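Tailspike protein (Siphovirus 9NA, PDB 3RIQ) binds the lipopolysaccharide receptor of Salmonella and, as an endorhamnosidase with a right-handed beta-helix fold, cleaves its O-antigen chains. Local coordinates at the interface of chains A and B. Sequence-based numbering; all coordinates share one arbitrary frame. Chains: chain A/B, Tailspike protein.

The interface of chains A and B. Residues chain A 434-437, 461, 464; chain B 445-446, 450.
B:Ala446 packs its methyl group against A:Ala464 and A:Cys461, joining two subunits of the P22-like tailspike trimer in its C-terminal part. It illustrates how a small residue in a loop can offer both its backbone and its side chain to a neighbouring subunit. B:Ala446 N donates a nearly straight hydrogen bond to the carbonyl A:Glu436 O (2.8 Å, 170° at the hydrogen), meeting it from above the carbonyl plane. The carbonyl O of A:His434 also lies 3.0 Å from B:Ala446 N but well off this N-H direction, and is at most a weak second acceptor. On the A side, A:Glu436 N donates to A:His434 ND1 in the plane of the imidazole, bracing the turn that presents these carbonyls.

B:Ala446 has left-handed backbone torsions, which probably help to turn CB toward chain A: A:Ala464 CB meets it tip to tip at 3.7 Å, while A:Asn437 OD1 lies on another side. With SG anti to its backbone N (chi1 179°), A:Cys461 reaches alongside B:Ala446 CB, 3.9 Å from SG. B:Pro445 lays its ring edge over the A:Asn437 carbonyl, CB being 3.3 Å from that O.

Behind the contact, B:Thr450 OG1, set between its backbone N and carbonyl carbon (chi1 60°), hydrogen-bonds to B:Ala446 O at 3.0 Å and B:Pro445 O at 3.2 Å. One hydroxyl proton must be shared or alternated between them, tying the loop together, while CG2, the other branch, packs on A:Ala464 CA and A:Cys461 SG.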
ATOM      1  N   HIS A 434      27.797   5.013  10.681  1.00 15.57           N
ATOM      2  CA  HIS A 434      27.317   6.169  11.463  1.00 16.18           C
ATOM      3  C   HIS A 434      28.150   7.417  11.202  1.00 16.25           C
ATOM      4  O   HIS A 434      29.346   7.319  10.933  1.00 16.94           O
ATOM      5  CB  HIS A 434      27.320   5.833  12.973  1.00 16.96           C
ATOM      6  CG  HIS A 434      26.297   6.584  13.765  1.00 17.07           C
ATOM      7  ND1 HIS A 434      26.423   7.914  14.093  1.00 17.74           N
ATOM      8  CD2 HIS A 434      25.092   6.193  14.248  1.00 16.92           C
ATOM      9  CE1 HIS A 434      25.359   8.305  14.770  1.00 16.55           C
ATOM     10  NE2 HIS A 434      24.529   7.281  14.868  1.00 17.54           N
ATOM     11  N   GLY A 435      27.513   8.588  11.274  1.00 16.53           N
ATOM     12  CA  GLY A 435      28.218   9.869  11.161  1.00 17.26           C
ATOM     13  C   GLY A 435      29.140  10.160  12.348  1.00 18.50           C
ATOM     14  O   GLY A 435      30.219  10.754  12.168  1.00 19.33           O
ATOM     15  N   GLU A 436      28.732   9.762  13.547  1.00 19.03           N
ATOM     16  CA  GLU A 436      29.555   9.948  14.752  0.50 19.16           C
ATOM     17  C   GLU A 436      30.830   9.107  14.690  1.00 19.29           C
ATOM     18  O   GLU A 436      30.888   8.112  13.975  1.00 19.12           O
ATOM     19  CB  GLU A 436      28.755   9.605  16.023  0.50 19.70           C
ATOM     20  CG  GLU A 436      27.701  10.651  16.390  0.50 21.41           C
ATOM     21  CD  GLU A 436      26.729  10.188  17.464  0.50 23.15           C
ATOM     22  OE1 GLU A 436      27.010   9.204  18.170  0.50 25.70           O
ATOM     23  OE2 GLU A 436      25.682  10.843  17.623  0.50 26.76           O
ATOM     24  N   ASN A 437      31.844   9.504  15.454  1.00 19.26           N
ATOM     25  CA  ASN A 437      33.130   8.793  15.433  1.00 20.22           C
ATOM     26  C   ASN A 437      33.131   7.421  16.072  1.00 19.97           C
ATOM     27  O   ASN A 437      33.965   6.593  15.724  1.00 19.76           O
ATOM     28  CB  ASN A 437      34.250   9.647  16.035  1.00 21.59           C
ATOM     29  CG  ASN A 437      34.589  10.849  15.171  1.00 26.94           C
ATOM     30  OD1 ASN A 437      34.566  10.793  13.925  1.00 31.67           O
ATOM     31  ND2 ASN A 437      34.923  11.948  15.829  1.00 31.06           N
ATOM     32  N   CYS A 461      36.312   5.102  15.973  1.00 18.71           N
ATOM     33  CA  CYS A 461      37.260   5.558  14.956  1.00 18.83           C
ATOM     34  C   CYS A 461      38.088   6.712  15.478  1.00 19.70           C
ATOM     35  O   CYS A 461      37.550   7.758  15.839  1.00 21.17           O
ATOM     36  CB  CYS A 461      36.522   5.990  13.687  1.00 17.78           C
ATOM     37  SG  CYS A 461      37.664   6.598  12.392  1.00 19.46           S
ATOM     38  N   ALA A 464      39.993   9.183  10.944  1.00 23.04           N
ATOM     39  CA  ALA A 464      38.993   9.048   9.885  1.00 24.17           C
ATOM     40  C   ALA A 464      39.613   9.614   8.628  1.00 25.99           C
ATOM     41  O   ALA A 464      39.315  10.750   8.240  1.00 28.13           O
ATOM     42  CB  ALA A 464      37.717   9.840  10.235  1.00 23.37           C
TER
ATOM     43  N   PRO B 445      31.770   3.645  11.649  1.00 15.45           N
ATOM     44  CA  PRO B 445      31.586   5.031  12.128  1.00 16.31           C
ATOM     45  C   PRO B 445      32.461   6.023  11.357  1.00 16.69           C
ATOM     46  O   PRO B 445      33.255   5.618  10.492  1.00 17.41           O
ATOM     47  CB  PRO B 445      32.011   4.971  13.576  1.00 17.09           C
ATOM     48  CG  PRO B 445      33.030   3.848  13.640  1.00 15.64           C
ATOM     49  CD  PRO B 445      32.533   2.815  12.607  1.00 15.44           C
ATOM     50  N   ALA B 446      32.281   7.319  11.620  1.00 17.18           N
ATOM     51  CA  ALA B 446      32.924   8.361  10.808  1.00 17.30           C
ATOM     52  C   ALA B 446      32.655   8.099   9.323  1.00 17.71           C
ATOM     53  O   ALA B 446      33.576   8.113   8.498  1.00 18.30           O
ATOM     54  CB  ALA B 446      34.451   8.427  11.101  1.00 18.14           C
ATOM     55  N   THR B 450      35.474   7.798   6.078  1.00 23.16           N
ATOM     56  CA  THR B 450      36.147   6.494   6.057  1.00 21.21           C
ATOM     57  C   THR B 450      35.686   5.664   4.863  1.00 21.18           C
ATOM     58  O   THR B 450      34.535   5.812   4.402  1.00 22.12           O
ATOM     59  CB  THR B 450      35.910   5.681   7.389  1.00 21.24           C
ATOM     60  OG1 THR B 450      34.506   5.451   7.590  1.00 20.81           O
ATOM     61  CG2 THR B 450      36.476   6.424   8.604  1.00 21.73           C
TER